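Long-range contacts in putative isocitrate dehydrogenase, NAD-dependent (Methylococcus capsulatus, PDB 6LKY), which probably catalyses the NAD-dependent oxidative decarboxylation of isocitrate to 2-oxoglutarate with the help of a magnesium ion: residues Asn118-Tyr123 with Val144-Gly149; Val113-Asn118 with Glu151-Tyr156; Lys167-Val172 with Val222-Asn227. The protein carries 1 engineered substitution. All coordinates share one frame; numbering follows the deposited sequence.

How the contacts relate
The three contacts lie in one region of the chain and meet at N227. Contacts 1 and 2 share N118 and both use helix 147-163, which begins in contact 1 and packs in contact 2; their centres are about 11 Å apart. Contacts 2 and 3, with centres about 7 Å apart, reach the same sheet, since strands 111-117 and 222-225 are neighbours in it. N227 OD1 pairs with R116 NH1 of contact 2 at 2.7 Å, and N227 ND2 with E120 O of contact 1 at 3.1 Å. R116 NH1 hydrogen-bonds a citrate, probably from the crystallisation liquor; its side chain is about 7 Å from a bound NAD and about 6 Å from that of E260, an NAD-binding residue.

Contact 1: residues Asn118-Tyr123 with Val144-Gly149; sequences NTEGLY and VVTRKG
The carboxylate of E120 is the flat group that reaches across to T146, and its two oxygens are met differently. OE1 takes the hydroxyl of T146 on its syn lone pair, the side of the other oxygen, with T146 OG1 2.8 Å from E120 OE1. The backbone N-H of T146 instead approaches OE2 from above the carboxylate plane, 41° out of it, over 3.1 Å between T146 N and E120 OE2. With CG lodged between the backbone N and the carbonyl carbon (chi1 50°), the glutamate runs out extended past the V144 carbonyl, where E120 CB lies 3.4 Å from V144 O. T146 is also the N-cap of helix 147-163: its hydroxyl accepts from the amide of G149, G149 N to T146 OG1 being 3.0 Å. Glycine suits position 149, because a CB there would clash with E120 OE2. Beside this grip, G121 and V144 form a single antiparallel hydrogen-bonded pair. G121 occupies a type II' turn from E120 to Y123, and its positive phi favours glycine. V144 to T146 also pair with an antiparallel strand of the second subunit, so the turn is tied to the dimer interface. Chemically, one threonine hydroxyl both caps the helix and donates to E120, and a carboxylate held by two donors near a helix N-terminus would probably be stabilised in its charged form.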
loop_
_atom_site.group_PDB
_atom_site.type_symbol
_atom_site.label_atom_id
_atom_site.label_comp_id
_atom_site.label_asym_id
_atom_site.label_seq_id
_atom_site.Cartn_x
_atom_site.Cartn_y
_atom_site.Cartn_z
ATOM N N ASN A 118 3.036 -6.858 14.999
ATOM C CA ASN A 118 1.978 -6.095 15.624
ATOM C C ASN A 118 2.465 -5.168 16.720
ATOM O O ASN A 118 1.644 -4.451 17.299
ATOM C CB ASN A 118 0.940 -7.067 16.209
ATOM C CG ASN A 118 -0.490 -6.582 16.067
ATOM O OD1 ASN A 118 -0.808 -5.754 15.211
ATOM N ND2 ASN A 118 -1.377 -7.136 16.892
ATOM N N THR A 119 3.765 -5.148 17.026
ATOM C CA THR A 119 4.239 -4.428 18.196
ATOM C C THR A 119 5.314 -3.379 17.931
ATOM O O THR A 119 5.558 -2.561 18.821
ATOM C CB THR A 119 4.783 -5.406 19.261
ATOM O OG1 THR A 119 5.891 -6.135 18.724
ATOM C CG2 THR A 119 3.703 -6.378 19.724
ATOM N N GLU A 120 5.986 -3.386 16.776
ATOM C CA GLU A 120 7.069 -2.413 16.585
ATOM C C GLU A 120 7.029 -1.792 15.183
ATOM O O GLU A 120 5.949 -1.412 14.708
ATOM C CB GLU A 120 8.428 -3.077 16.887
ATOM C CG GLU A 120 8.658 -4.424 16.175
ATOM C CD GLU A 120 10.001 -5.091 16.520
ATOM O OE1 GLU A 120 10.466 -4.950 17.678
ATOM O OE2 GLU A 120 10.583 -5.782 15.642
ATOM N N GLY A 121 8.178 -1.659 14.512
ATOM C CA GLY A 121 8.192 -0.976 13.218
ATOM C C GLY A 121 7.824 0.487 13.376
ATOM O O GLY A 121 8.236 1.153 14.336
ATOM N N LEU A 122 7.005 0.996 12.451
ATOM C CA LEU A 122 6.591 2.398 12.526
ATOM C C LEU A 122 5.485 2.640 13.557
ATOM O O LEU A 122 5.005 3.775 13.677
ATOM C CB LEU A 122 6.142 2.902 11.153
ATOM C CG LEU A 122 7.244 3.287 10.156
ATOM C CD1 LEU A 122 6.719 3.254 8.752
ATOM C CD2 LEU A 122 7.827 4.653 10.443
ATOM N N TYR A 123 5.106 1.625 14.331
ATOM C CA TYR A 123 4.125 1.778 15.397
ATOM C C TYR A 123 4.778 1.855 16.764
ATOM O O TYR A 123 4.080 1.838 17.783
ATOM C CB TYR A 123 3.118 0.621 15.365
ATOM C CG TYR A 123 2.141 0.706 14.220
ATOM C CD1 TYR A 123 2.591 0.781 12.909
ATOM C CD2 TYR A 123 0.767 0.675 14.444
ATOM C CE1 TYR A 123 1.701 0.848 11.849
ATOM C CE2 TYR A 123 -0.137 0.747 13.392
ATOM C CZ TYR A 123 0.342 0.834 12.092
ATOM O OH TYR A 123 -0.523 0.907 11.026
ATOM N N VAL A 144 11.263 0.982 14.334
ATOM C CA VAL A 144 12.129 0.121 15.136
ATOM C C VAL A 144 11.895 -1.333 14.748
ATOM O O VAL A 144 10.757 -1.812 14.773
ATOM C CB VAL A 144 11.893 0.317 16.647
ATOM C CG1 VAL A 144 12.680 -0.734 17.442
ATOM C CG2 VAL A 144 12.321 1.716 17.058
ATOM N N VAL A 145 12.972 -2.028 14.390
ATOM C CA VAL A 145 12.958 -3.466 14.159
ATOM C C VAL A 145 13.991 -4.093 15.081
ATOM O O VAL A 145 15.165 -3.705 15.045
ATOM C CB VAL A 145 13.269 -3.801 12.689
ATOM C CG1 VAL A 145 13.490 -5.301 12.513
ATOM C CG2 VAL A 145 12.152 -3.296 11.784
ATOM N N THR A 146 13.556 -5.059 15.892
ATOM C CA THR A 146 14.432 -5.848 16.752
ATOM C C THR A 146 14.599 -7.243 16.167
ATOM O O THR A 146 13.723 -7.744 15.449
ATOM C CB THR A 146 13.890 -5.992 18.186
ATOM O OG1 THR A 146 12.625 -6.655 18.143
ATOM C CG2 THR A 146 13.746 -4.644 18.880
ATOM N N ARG A 147 15.746 -7.861 16.471
ATOM C CA ARG A 147 15.961 -9.256 16.091
ATOM C C ARG A 147 14.865 -10.166 16.650
ATOM O O ARG A 147 14.328 -11.020 15.934
ATOM C CB ARG A 147 17.348 -9.724 16.551
ATOM C CG ARG A 147 17.669 -11.189 16.208
ATOM C CD ARG A 147 19.139 -11.558 16.530
ATOM N NE ARG A 147 20.104 -10.778 15.754
ATOM C CZ ARG A 147 20.394 -11.005 14.472
ATOM N NH1 ARG A 147 19.804 -11.996 13.818
ATOM N NH2 ARG A 147 21.281 -10.248 13.840
ATOM N N LYS A 148 14.487 -9.986 17.918
ATOM C CA LYS A 148 13.598 -10.996 18.480
ATOM C C LYS A 148 12.156 -10.780 18.033
ATOM O O LYS A 148 11.435 -11.763 17.807
ATOM C CB LYS A 148 13.680 -11.028 20.014
ATOM C CG LYS A 148 15.091 -11.020 20.615
ATOM C CD LYS A 148 15.736 -12.416 20.675
ATOM C CE LYS A 148 16.470 -12.777 19.363
ATOM N NZ LYS A 148 17.373 -13.975 19.492
ATOM N N GLY A 149 11.748 -9.521 17.805
ATOM C CA GLY A 149 10.439 -9.269 17.211
ATOM C C GLY A 149 10.292 -9.881 15.831
ATOM O O GLY A 149 9.269 -10.508 15.517
#

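Contact 2: residues Val113-Asn118 with Glu151-Tyr156; sequences VTVREN and ERIIRY
V115 and I153 lie alongside each other, running opposite ways, with V115 CG1 3.7 Å from I153 CD1. The isoleucine reaches the strand because CG1 stands anti to its backbone N (chi1 -166°), which carries CD1 outward from the helix. Y156, one turn further on, slants across the same valine, its CD1 4.0 Å from V115 CG1. A slim branched valine suits this place, as one methyl serves both partners. E117 stands across I153: the glutamate's CG lies 3.9 Å from I153 CG2, so its aliphatic part joins the apolar contact while a bend at chi2 turns the carboxylate off. That polar end bonds to T119 OG1 and E120 N, and a water bridges it to the helix, donating to E117 OE2 at 2.8 Å and accepting from R152 NE at 2.9 Å, in the plane of the guanidinium. The opposite charges are thus linked through water, without direct contact. This is a helix packed on a mixed sheet: the strand at 113-117 and the helix turns at 151-156 run nearly antiparallel (169°), their axes approaching to 8.6 Å. Strand 92-98 adds A92 against I153 and V94 against Y156, strand 222-225 bonds along the other edge of the strand, and F185 of helix 181-193 packs on I153 and I154.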
loop_
_atom_site.group_PDB
_atom_site.type_symbol
_atom_site.label_atom_id
_atom_site.label_comp_id
_atom_site.label_asym_id
_atom_site.label_seq_id
_atom_site.Cartn_x
_atom_site.Cartn_y
_atom_site.Cartn_z
ATOM N N VAL A 113 -3.659 -15.131 3.696
ATOM C CA VAL A 113 -3.633 -14.717 5.093
ATOM C C VAL A 113 -2.437 -13.795 5.300
ATOM O O VAL A 113 -1.295 -14.178 5.006
ATOM C CB VAL A 113 -3.568 -15.918 6.053
ATOM C CG1 VAL A 113 -3.554 -15.426 7.512
ATOM C CG2 VAL A 113 -4.745 -16.877 5.808
ATOM N N THR A 114 -2.692 -12.585 5.810
ATOM C CA THR A 114 -1.623 -11.660 6.177
ATOM C C THR A 114 -1.244 -11.865 7.637
ATOM O O THR A 114 -2.107 -11.876 8.520
ATOM C CB THR A 114 -2.036 -10.204 5.933
ATOM O OG1 THR A 114 -2.278 -10.001 4.536
ATOM C CG2 THR A 114 -0.920 -9.253 6.356
ATOM N N VAL A 115 0.044 -12.051 7.884
ATOM C CA VAL A 115 0.614 -12.129 9.218
ATOM C C VAL A 115 1.470 -10.882 9.409
ATOM O O VAL A 115 2.584 -10.783 8.869
ATOM C CB VAL A 115 1.418 -13.428 9.401
ATOM C CG1 VAL A 115 2.051 -13.499 10.783
ATOM C CG2 VAL A 115 0.504 -14.643 9.163
ATOM N N ARG A 116 0.949 -9.940 10.190
ATOM C CA ARG A 116 1.541 -8.625 10.379
ATOM C C ARG A 116 2.161 -8.550 11.766
ATOM O O ARG A 116 1.491 -8.830 12.773
ATOM C CB ARG A 116 0.497 -7.502 10.184
ATOM C CG ARG A 116 0.465 -6.472 11.325
ATOM C CD ARG A 116 0.169 -5.045 10.922
ATOM N NE ARG A 116 -1.225 -4.705 11.091
ATOM C CZ ARG A 116 -1.707 -3.546 11.538
ATOM N NH1 ARG A 116 -0.913 -2.561 11.943
ATOM N NH2 ARG A 116 -3.020 -3.393 11.623
ATOM N N GLU A 117 3.448 -8.210 11.805
ATOM C CA GLU A 117 4.089 -7.853 13.061
ATOM C C GLU A 117 3.319 -6.712 13.713
ATOM O O GLU A 117 2.990 -5.716 13.068
ATOM C CB GLU A 117 5.548 -7.453 12.819
ATOM C CG GLU A 117 6.433 -7.563 14.064
ATOM C CD GLU A 117 6.098 -6.521 15.131
ATOM O OE1 GLU A 117 5.907 -5.330 14.769
ATOM O OE2 GLU A 117 6.013 -6.892 16.328
ATOM N N ASN A 118 3.036 -6.858 14.999
ATOM C CA ASN A 118 1.978 -6.095 15.624
ATOM C C ASN A 118 2.465 -5.168 16.720
ATOM O O ASN A 118 1.644 -4.451 17.299
ATOM C CB ASN A 118 0.940 -7.067 16.209
ATOM C CG ASN A 118 -0.490 -6.582 16.067
ATOM O OD1 ASN A 118 -0.808 -5.754 15.211
ATOM N ND2 ASN A 118 -1.377 -7.136 16.892
ATOM N N GLU A 151 12.131 -12.431 14.545
ATOM C CA GLU A 151 12.172 -13.881 14.693
ATOM C C GLU A 151 10.805 -14.434 15.057
ATOM O O GLU A 151 10.328 -15.405 14.454
ATOM C CB GLU A 151 13.197 -14.280 15.756
ATOM C CG GLU A 151 14.629 -14.281 15.258
ATOM C CD GLU A 151 15.615 -14.424 16.397
ATOM O OE1 GLU A 151 15.143 -14.636 17.532
ATOM O OE2 GLU A 151 16.848 -14.314 16.168
ATOM N N ARG A 152 10.157 -13.828 16.050
ATOM C CA ARG A 152 8.913 -14.425 16.510
ATOM C C ARG A 152 7.796 -14.250 15.483
ATOM O O ARG A 152 7.014 -15.188 15.270
ATOM C CB ARG A 152 8.529 -13.870 17.887
ATOM C CG ARG A 152 8.213 -12.378 17.961
ATOM C CD ARG A 152 7.837 -11.983 19.399
ATOM N NE ARG A 152 7.561 -10.552 19.524
ATOM C CZ ARG A 152 7.277 -9.946 20.673
ATOM N NH1 ARG A 152 7.229 -10.645 21.799
ATOM N NH2 ARG A 152 7.023 -8.642 20.695
ATOM N N ILE A 153 7.726 -13.100 14.785
ATOM C CA ILE A 153 6.642 -12.970 13.803
ATOM C C ILE A 153 6.873 -13.894 12.604
ATOM O O ILE A 153 5.921 -14.483 12.065
ATOM C CB ILE A 153 6.415 -11.498 13.370
ATOM C CG1 ILE A 153 5.074 -11.374 12.629
ATOM C CG2 ILE A 153 7.523 -10.965 12.457
ATOM C CD1 ILE A 153 3.854 -11.703 13.497
ATOM N N ILE A 154 8.129 -14.078 12.183
ATOM C CA ILE A 154 8.354 -14.918 11.008
ATOM C C ILE A 154 8.160 -16.398 11.354
ATOM O O ILE A 154 7.570 -17.162 10.567
ATOM C CB ILE A 154 9.738 -14.637 10.394
ATOM C CG1 ILE A 154 9.776 -13.212 9.802
ATOM C CG2 ILE A 154 10.075 -15.703 9.315
ATOM C CD1 ILE A 154 11.180 -12.567 9.769
ATOM N N ARG A 155 8.626 -16.830 12.538
ATOM C CA ARG A 155 8.311 -18.187 12.971
ATOM C C ARG A 155 6.806 -18.383 13.105
ATOM O O ARG A 155 6.287 -19.447 12.742
ATOM C CB ARG A 155 9.003 -18.513 14.296
ATOM C CG ARG A 155 10.508 -18.629 14.195
ATOM C CD ARG A 155 11.078 -19.539 15.260
ATOM N NE ARG A 155 12.461 -19.883 14.949
ATOM C CZ ARG A 155 13.505 -19.244 15.460
ATOM N NH1 ARG A 155 13.308 -18.257 16.327
ATOM N NH2 ARG A 155 14.738 -19.605 15.127
ATOM N N TYR A 156 6.082 -17.380 13.628
ATOM C CA TYR A 156 4.630 -17.516 13.700
ATOM C C TYR A 156 4.039 -17.746 12.320
ATOM O O TYR A 156 3.124 -18.560 12.167
ATOM C CB TYR A 156 3.966 -16.294 14.343
ATOM C CG TYR A 156 2.465 -16.496 14.530
ATOM C CD1 TYR A 156 1.588 -16.382 13.462
ATOM C CD2 TYR A 156 1.940 -16.826 15.770
ATOM C CE1 TYR A 156 0.238 -16.594 13.617
ATOM C CE2 TYR A 156 0.582 -17.025 15.941
ATOM C CZ TYR A 156 -0.258 -16.916 14.859
ATOM O OH TYR A 156 -1.614 -17.116 15.008
HETATM O O HOH W 1 7.055 -9.451 16.883
#

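Contact 3: residues Lys167-Val172 with Val222-Asn227; sequences KKVTLV and VLVTTN
K168 and V222 open a run of parallel strand bonds that satisfies the facing backbone groups in turn. V222 N donates to K168 O, T170 N to V222 O, V224 N to T170 O and V172 N to V224 O, all at 2.8-3.0 Å. The alternate residues turn their backbone groups outward: V169 and L171 bond to strand 200-205, L223 and T225 to V115. Both strands thus lie in the parallel part of the ten-strand mixed sheet, 168-173 between 222-225 and 200-205. V222 O takes a second donor, a water that also donates to T170 OG1, whose hydroxyl is paired with D202 besides. The C-terminal end is closed by a side chain: with OG1 anti to its backbone N (chi1 -169°), T225 donates to V172 O, 2.8 Å from T225 OG1 to V172 O, coming from above the carbonyl plane. A valine in place of T225 would probably leave V172 O without this donor, dependent on a weak water bond. V169, L171, V222 and V224 share one face, and helix 147-163 packs on V169, L171 and V224. There V224 CG1 lies 3.7 Å from V169 CG1 and 3.8 Å from L171 CB; beta-branched valines favour extended backbone and give compact methyls for the helix to pack on. On the reverse face V172 meets L223 beside the threonines. The chemistry therefore differs by face: one is packed by apolar side chains, while on the other the T225 hydroxyl serves V172 O, and a water serves V222 O and T170 OG1.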
loop_
_atom_site.group_PDB
_atom_site.type_symbol
_atom_site.label_atom_id
_atom_site.label_comp_id
_atom_site.label_asym_id
_atom_site.label_seq_id
_atom_site.Cartn_x
_atom_site.Cartn_y
_atom_site.Cartn_z
ATOM N N LYS A 167 0.957 -23.602 1.901
ATOM C CA LYS A 167 2.148 -24.085 1.236
ATOM C C LYS A 167 3.234 -23.045 0.982
ATOM O O LYS A 167 4.371 -23.445 0.729
ATOM C CB LYS A 167 1.727 -24.874 -0.013
ATOM C CG LYS A 167 1.471 -26.312 0.525
ATOM C CD LYS A 167 0.577 -27.319 -0.194
ATOM C CE LYS A 167 0.288 -27.069 -1.645
ATOM N NZ LYS A 167 -1.049 -27.652 -1.988
ATOM N N LYS A 168 2.951 -21.742 1.093
ATOM C CA LYS A 168 3.950 -20.723 0.779
ATOM C C LYS A 168 3.851 -19.558 1.759
ATOM O O LYS A 168 2.750 -19.099 2.098
ATOM C CB LYS A 168 3.797 -20.213 -0.660
ATOM C CG LYS A 168 4.751 -19.066 -1.039
ATOM C CD LYS A 168 4.713 -18.807 -2.530
ATOM C CE LYS A 168 3.290 -18.515 -2.994
ATOM N NZ LYS A 168 3.301 -18.095 -4.418
ATOM N N VAL A 169 5.019 -19.093 2.206
ATOM C CA VAL A 169 5.178 -17.837 2.940
ATOM C C VAL A 169 5.937 -16.856 2.054
ATOM O O VAL A 169 7.028 -17.170 1.559
ATOM C CB VAL A 169 5.916 -18.038 4.277
ATOM C CG1 VAL A 169 6.303 -16.673 4.882
ATOM C CG2 VAL A 169 5.057 -18.831 5.260
ATOM N N THR A 170 5.353 -15.676 1.846
ATOM C CA THR A 170 5.981 -14.562 1.143
ATOM C C THR A 170 6.280 -13.442 2.131
ATOM O O THR A 170 5.359 -12.884 2.732
ATOM C CB THR A 170 5.074 -14.033 0.039
ATOM O OG1 THR A 170 4.781 -15.077 -0.892
ATOM C CG2 THR A 170 5.773 -12.878 -0.683
ATOM N N LEU A 171 7.553 -13.108 2.293
ATOM C CA LEU A 171 7.952 -12.013 3.165
ATOM C C LEU A 171 7.982 -10.714 2.364
ATOM O O LEU A 171 8.664 -10.629 1.336
ATOM C CB LEU A 171 9.318 -12.312 3.791
ATOM C CG LEU A 171 9.825 -11.368 4.893
ATOM C CD1 LEU A 171 10.778 -12.095 5.845
ATOM C CD2 LEU A 171 10.527 -10.131 4.307
ATOM N N VAL A 172 7.258 -9.701 2.837
ATOM C CA VAL A 172 7.115 -8.439 2.105
ATOM C C VAL A 172 7.924 -7.355 2.805
ATOM O O VAL A 172 7.856 -7.216 4.029
ATOM C CB VAL A 172 5.637 -8.041 1.954
ATOM C CG1 VAL A 172 5.505 -6.767 1.091
ATOM C CG2 VAL A 172 4.883 -9.208 1.302
ATOM N N VAL A 222 0.417 -17.269 2.451
ATOM C CA VAL A 222 0.693 -16.520 3.671
ATOM C C VAL A 222 1.652 -15.395 3.321
ATOM O O VAL A 222 2.667 -15.633 2.662
ATOM C CB VAL A 222 1.283 -17.420 4.769
ATOM C CG1 VAL A 222 1.570 -16.595 6.024
ATOM C CG2 VAL A 222 0.331 -18.577 5.069
ATOM N N LEU A 223 1.302 -14.169 3.706
ATOM C CA LEU A 223 2.196 -13.020 3.627
ATOM C C LEU A 223 2.681 -12.726 5.031
ATOM O O LEU A 223 1.875 -12.716 5.952
ATOM C CB LEU A 223 1.474 -11.787 3.086
ATOM C CG LEU A 223 1.003 -11.775 1.645
ATOM C CD1 LEU A 223 -0.373 -12.417 1.546
ATOM C CD2 LEU A 223 0.990 -10.338 1.155
ATOM N N VAL A 224 3.977 -12.499 5.212
ATOM C CA VAL A 224 4.490 -12.070 6.508
ATOM C C VAL A 224 5.206 -10.740 6.314
ATOM O O VAL A 224 5.983 -10.569 5.361
ATOM C CB VAL A 224 5.400 -13.128 7.169
ATOM C CG1 VAL A 224 6.718 -13.290 6.413
ATOM C CG2 VAL A 224 5.657 -12.758 8.644
ATOM N N THR A 225 4.900 -9.780 7.180
ATOM C CA THR A 225 5.458 -8.456 6.949
ATOM C C THR A 225 5.401 -7.640 8.232
ATOM O O THR A 225 4.901 -8.093 9.271
ATOM C CB THR A 225 4.740 -7.769 5.778
ATOM O OG1 THR A 225 5.465 -6.596 5.401
ATOM C CG2 THR A 225 3.326 -7.402 6.142
ATOM N N THR A 226 5.967 -6.438 8.151
ATOM C CA THR A 226 6.063 -5.538 9.289
ATOM C C THR A 226 4.766 -4.732 9.438
ATOM O O THR A 226 3.853 -4.805 8.610
ATOM C CB THR A 226 7.314 -4.659 9.156
ATOM O OG1 THR A 226 7.364 -4.084 7.853
ATOM C CG2 THR A 226 8.583 -5.511 9.334
ATOM N N ASN A 227 4.712 -3.931 10.504
ATOM C CA ASN A 227 3.461 -3.378 11.021
ATOM C C ASN A 227 2.712 -2.547 9.970
ATOM O O ASN A 227 1.574 -2.865 9.597
ATOM C CB ASN A 227 3.795 -2.552 12.277
ATOM C CG ASN A 227 2.730 -2.651 13.367
ATOM O OD1 ASN A 227 1.537 -2.661 13.083
ATOM N ND2 ASN A 227 3.171 -2.735 14.630
HETATM O O HOH W 2 2.382 -16.228 -0.059
HETATM O O HOH W 3 9.556 -5.000 5.896
#